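Local coordinates for extracellular solute-binding protein family 1 (Kribbella flavida, PDB 5IXP) that probably binds a solute outside the cell and delivers it to an ABC transporter, at residues A[82-95]-A[104-116]. Numbering follows the deposited sequence.
With FMT (formic acid), chain B.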
# COMPACT_ATOMS: atom_id res chain seq x y z
N HIS A 82 5.07 17.59 19.96
CA HIS A 82 4.05 17.08 20.87
C HIS A 82 4.33 15.64 21.28
O HIS A 82 3.40 14.89 21.61
CB HIS A 82 2.66 17.19 20.24
CG HIS A 82 2.33 18.59 19.82
ND1 HIS A 82 1.76 19.50 20.67
CD2 HIS A 82 2.54 19.23 18.65
CE1 HIS A 82 1.61 20.65 20.03
NE2 HIS A 82 2.08 20.52 18.80
N GLY A 83 5.59 15.23 21.26
CA GLY A 83 5.99 13.96 21.82
C GLY A 83 6.27 12.85 20.83
O GLY A 83 6.56 11.73 21.26
N ALA A 84 6.22 13.12 19.52
CA ALA A 84 6.46 12.07 18.53
C ALA A 84 7.82 11.40 18.72
O ALA A 84 7.96 10.20 18.44
CB ALA A 84 6.38 12.65 17.12
N ASP A 85 8.84 12.14 19.16
CA ASP A 85 10.16 11.54 19.26
C ASP A 85 10.20 10.43 20.29
O ASP A 85 10.92 9.44 20.10
CB ASP A 85 11.21 12.61 19.57
CG ASP A 85 11.76 13.26 18.31
OD1 ASP A 85 12.00 12.55 17.31
OD2 ASP A 85 11.96 14.50 18.32
N GLU A 86 9.42 10.55 21.37
CA GLU A 86 9.28 9.46 22.32
C GLU A 86 8.42 8.32 21.76
O GLU A 86 8.66 7.15 22.09
CB GLU A 86 8.69 9.97 23.63
N LEU A 87 7.43 8.63 20.92
CA LEU A 87 6.55 7.59 20.41
C LEU A 87 7.12 6.83 19.23
O LEU A 87 6.62 5.75 18.92
CB LEU A 87 5.21 8.18 19.98
CG LEU A 87 4.26 8.70 21.05
CD1 LEU A 87 2.97 9.18 20.39
CD2 LEU A 87 3.97 7.62 22.09
N LYS A 88 8.14 7.38 18.55
CA LYS A 88 8.64 6.83 17.29
C LYS A 88 8.76 5.31 17.28
O LYS A 88 8.31 4.64 16.34
CB LYS A 88 10.00 7.48 16.98
CG LYS A 88 10.17 7.95 15.56
CD LYS A 88 11.15 9.12 15.46
CE LYS A 88 12.56 8.74 15.89
NZ LYS A 88 13.52 9.87 15.72
N SER A 89 9.36 4.74 18.34
CA SER A 89 9.60 3.30 18.45
C SER A 89 8.33 2.46 18.52
O SER A 89 8.42 1.22 18.44
CB SER A 89 10.44 3.04 19.68
OG SER A 89 9.82 3.69 20.78
N ARG A 90 7.17 3.08 18.70
CA ARG A 90 5.89 2.37 18.65
C ARG A 90 5.66 1.74 17.29
O ARG A 90 5.10 0.64 17.19
CB ARG A 90 4.76 3.35 19.00
CG ARG A 90 3.39 2.96 18.53
CD ARG A 90 2.44 4.16 18.49
NE ARG A 90 2.06 4.63 19.82
CZ ARG A 90 1.16 5.58 20.05
NH1 ARG A 90 0.87 5.93 21.29
NH2 ARG A 90 0.54 6.18 19.03
N TRP A 91 6.10 2.41 16.22
CA TRP A 91 5.82 2.01 14.85
C TRP A 91 7.01 1.30 14.21
O TRP A 91 8.16 1.48 14.61
CB TRP A 91 5.48 3.23 14.00
CG TRP A 91 4.14 3.87 14.24
CD1 TRP A 91 2.94 3.49 13.70
CD2 TRP A 91 3.87 5.02 15.05
NE1 TRP A 91 1.93 4.33 14.15
CE2 TRP A 91 2.48 5.28 14.97
CE3 TRP A 91 4.67 5.85 15.84
CZ2 TRP A 91 1.87 6.33 15.66
CZ3 TRP A 91 4.06 6.91 16.52
CH2 TRP A 91 2.67 7.13 16.43
N LEU A 92 6.70 0.49 13.20
CA LEU A 92 7.72 0.06 12.24
C LEU A 92 8.47 1.28 11.73
O LEU A 92 7.87 2.30 11.41
CB LEU A 92 7.06 -0.69 11.08
CG LEU A 92 6.41 -2.02 11.44
CD1 LEU A 92 5.40 -2.42 10.40
CD2 LEU A 92 7.50 -3.11 11.61
N ASP A 93 9.80 1.16 11.65
CA ASP A 93 10.61 2.32 11.28
C ASP A 93 10.23 2.86 9.90
O ASP A 93 10.18 4.08 9.69
CB ASP A 93 12.10 1.99 11.37
CG ASP A 93 12.50 0.73 10.58
OD1 ASP A 93 13.71 0.40 10.61
OD2 ASP A 93 11.64 0.07 9.96
N TRP A 94 9.93 1.97 8.95
CA TRP A 94 9.56 2.44 7.62
C TRP A 94 8.22 3.16 7.61
O TRP A 94 8.00 4.05 6.77
CB TRP A 94 9.56 1.28 6.61
CG TRP A 94 8.68 0.09 6.93
CD1 TRP A 94 9.06 -1.06 7.58
CD2 TRP A 94 7.31 -0.09 6.57
NE1 TRP A 94 8.00 -1.93 7.66
CE2 TRP A 94 6.92 -1.36 7.04
CE3 TRP A 94 6.37 0.70 5.89
CZ2 TRP A 94 5.64 -1.86 6.86
CZ3 TRP A 94 5.10 0.20 5.70
CH2 TRP A 94 4.74 -1.07 6.19
N LYS A 95 7.30 2.80 8.51
CA LYS A 95 6.05 3.54 8.60
C LYS A 95 6.29 4.97 9.05
O LYS A 95 5.72 5.91 8.48
CB LYS A 95 5.07 2.82 9.55
CG LYS A 95 3.68 3.50 9.66
CD LYS A 95 2.84 3.26 8.41
CE LYS A 95 1.44 3.85 8.55
NZ LYS A 95 0.56 3.60 7.35
N GLY A 104 13.52 16.07 8.91
CA GLY A 104 13.24 15.37 10.15
C GLY A 104 11.89 15.65 10.79
O GLY A 104 11.60 15.06 11.84
N ARG A 105 11.08 16.53 10.22
CA ARG A 105 9.77 16.80 10.81
C ARG A 105 8.83 15.63 10.56
O ARG A 105 8.83 15.03 9.48
CB ARG A 105 9.19 18.09 10.22
CG ARG A 105 9.93 19.35 10.68
CD ARG A 105 9.42 20.59 9.96
NE ARG A 105 9.85 20.63 8.56
CZ ARG A 105 9.38 21.50 7.66
NH1 ARG A 105 9.84 21.47 6.42
NH2 ARG A 105 8.44 22.37 8.01
N ILE A 106 8.03 15.29 11.57
CA ILE A 106 7.11 14.16 11.47
C ILE A 106 5.70 14.73 11.39
O ILE A 106 5.21 15.33 12.35
CB ILE A 106 7.26 13.20 12.66
CG1 ILE A 106 8.68 12.62 12.70
CG2 ILE A 106 6.23 12.08 12.57
CD1 ILE A 106 8.97 11.80 13.93
N ILE A 107 5.04 14.54 10.24
CA ILE A 107 3.75 15.18 10.05
C ILE A 107 2.58 14.22 10.17
O ILE A 107 1.43 14.66 10.12
CB ILE A 107 3.67 15.92 8.70
CG1 ILE A 107 3.75 14.95 7.52
CG2 ILE A 107 4.77 17.00 8.61
CD1 ILE A 107 3.34 15.61 6.18
N GLY A 108 2.84 12.93 10.36
CA GLY A 108 1.75 11.97 10.49
C GLY A 108 2.05 10.86 11.48
O GLY A 108 3.20 10.43 11.64
N TYR A 109 0.99 10.39 12.13
CA TYR A 109 1.00 9.19 12.95
C TYR A 109 0.36 8.05 12.17
O TYR A 109 -0.79 8.16 11.73
CB TYR A 109 0.24 9.42 14.25
CG TYR A 109 0.96 10.25 15.29
CD1 TYR A 109 2.35 10.25 15.37
CD2 TYR A 109 0.25 11.01 16.22
CE1 TYR A 109 3.02 10.98 16.35
CE2 TYR A 109 0.91 11.75 17.19
CZ TYR A 109 2.29 11.73 17.25
OH TYR A 109 2.94 12.47 18.23
N GLY A 110 1.08 6.93 12.05
CA GLY A 110 0.64 5.87 11.16
C GLY A 110 -0.54 5.07 11.70
O GLY A 110 -0.59 4.69 12.87
N THR A 111 -1.50 4.80 10.80
CA THR A 111 -2.63 3.94 11.13
C THR A 111 -2.31 2.53 10.63
O THR A 111 -1.41 1.89 11.17
CB THR A 111 -3.94 4.48 10.56
OG1 THR A 111 -3.92 4.45 9.13
CG2 THR A 111 -4.16 5.93 11.03
N ASP A 112 -3.02 2.03 9.61
CA ASP A 112 -2.80 0.65 9.19
C ASP A 112 -1.74 0.58 8.08
O ASP A 112 -1.19 1.59 7.63
CB ASP A 112 -4.12 0.01 8.75
CG ASP A 112 -4.75 0.70 7.54
OD1 ASP A 112 -4.38 1.86 7.23
OD2 ASP A 112 -5.62 0.08 6.89
N ILE A 113 -1.42 -0.65 7.65
CA ILE A 113 -0.48 -0.90 6.56
C ILE A 113 -1.02 -2.02 5.67
O ILE A 113 -1.97 -2.73 6.03
CB ILE A 113 0.93 -1.27 7.05
CG1 ILE A 113 0.87 -2.30 8.20
CG2 ILE A 113 1.71 -0.01 7.46
CD1 ILE A 113 2.25 -2.94 8.51
N GLY A 114 -0.38 -2.20 4.52
CA GLY A 114 -0.70 -3.29 3.63
C GLY A 114 0.51 -4.15 3.32
O GLY A 114 0.99 -4.19 2.18
N PRO A 115 1.06 -4.83 4.33
CA PRO A 115 2.23 -5.68 4.08
C PRO A 115 1.87 -6.79 3.11
O PRO A 115 0.79 -7.37 3.18
CB PRO A 115 2.58 -6.22 5.47
CG PRO A 115 1.26 -6.28 6.17
CD PRO A 115 0.52 -5.03 5.69
N GLU A 116 2.78 -7.06 2.17
CA GLU A 116 2.45 -7.87 1.01
C GLU A 116 3.04 -9.27 1.08
O GLU A 116 4.21 -9.45 1.46
CB GLU A 116 2.92 -7.19 -0.26
CG GLU A 116 2.16 -5.89 -0.55
CD GLU A 116 2.65 -5.23 -1.79
OE1 GLU A 116 3.74 -4.62 -1.75
OE2 GLU A 116 1.95 -5.32 -2.81
C FMT B . 2.72 3.70 23.07
O1 FMT B . 1.61 4.03 23.47
O2 FMT B . 2.91 2.99 22.09
O HOH W 1 1.33 13.52 20.25
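W91, in the loop between two short helices, and K95, in the helix that follows, each donate a hydrogen bond to a backbone carbonyl of strand 108-121, one of the long strands of the periplasmic-binding-protein fold. The indole NE1 of W91 reaches O of G110 at 2.8 Å, with the acceptor lying 17° out of the ring plane. NZ of K95 meets O of D112 at 2.7 Å, nearly in line with the C=O bond, and O of S273 on the neighbouring strand 269-276 takes a second bond; two carbonyl oxygens thus receive the buried ammonium and probably help offset the cost of burying its charge.

Aromatic and apolar contacts fill the space beside these bonds. The six-membered ring of W91 and the ring of Y109 stand close to parallel, 16° apart, yet offset so much that little of one ring lies over the other; the touch is CH2 of W91 on CD1 of Y109, 3.3 Å. A84, small enough to let the phenol come close, meets its edge through CB, while L87 CD1 approaches obliquely. Replacing W91 by a leucine would probably leave O of G110 without its indole donor and open a gap beside the Y109 ring. Further along, I113 spreads its two branches, CG2 against CH2 of W94 and CD1 against CD1 of L92, with A343 of helix 335-344 also at hand.

At the outer end one water joins O of H82 to OH of Y109. Glycine suits position 110: with K95 CG anti to the backbone N (chi1 -178°) and the chain bent at chi2, CE of K95 presses on CA of G110 at 3.4 Å, where a CB would clash.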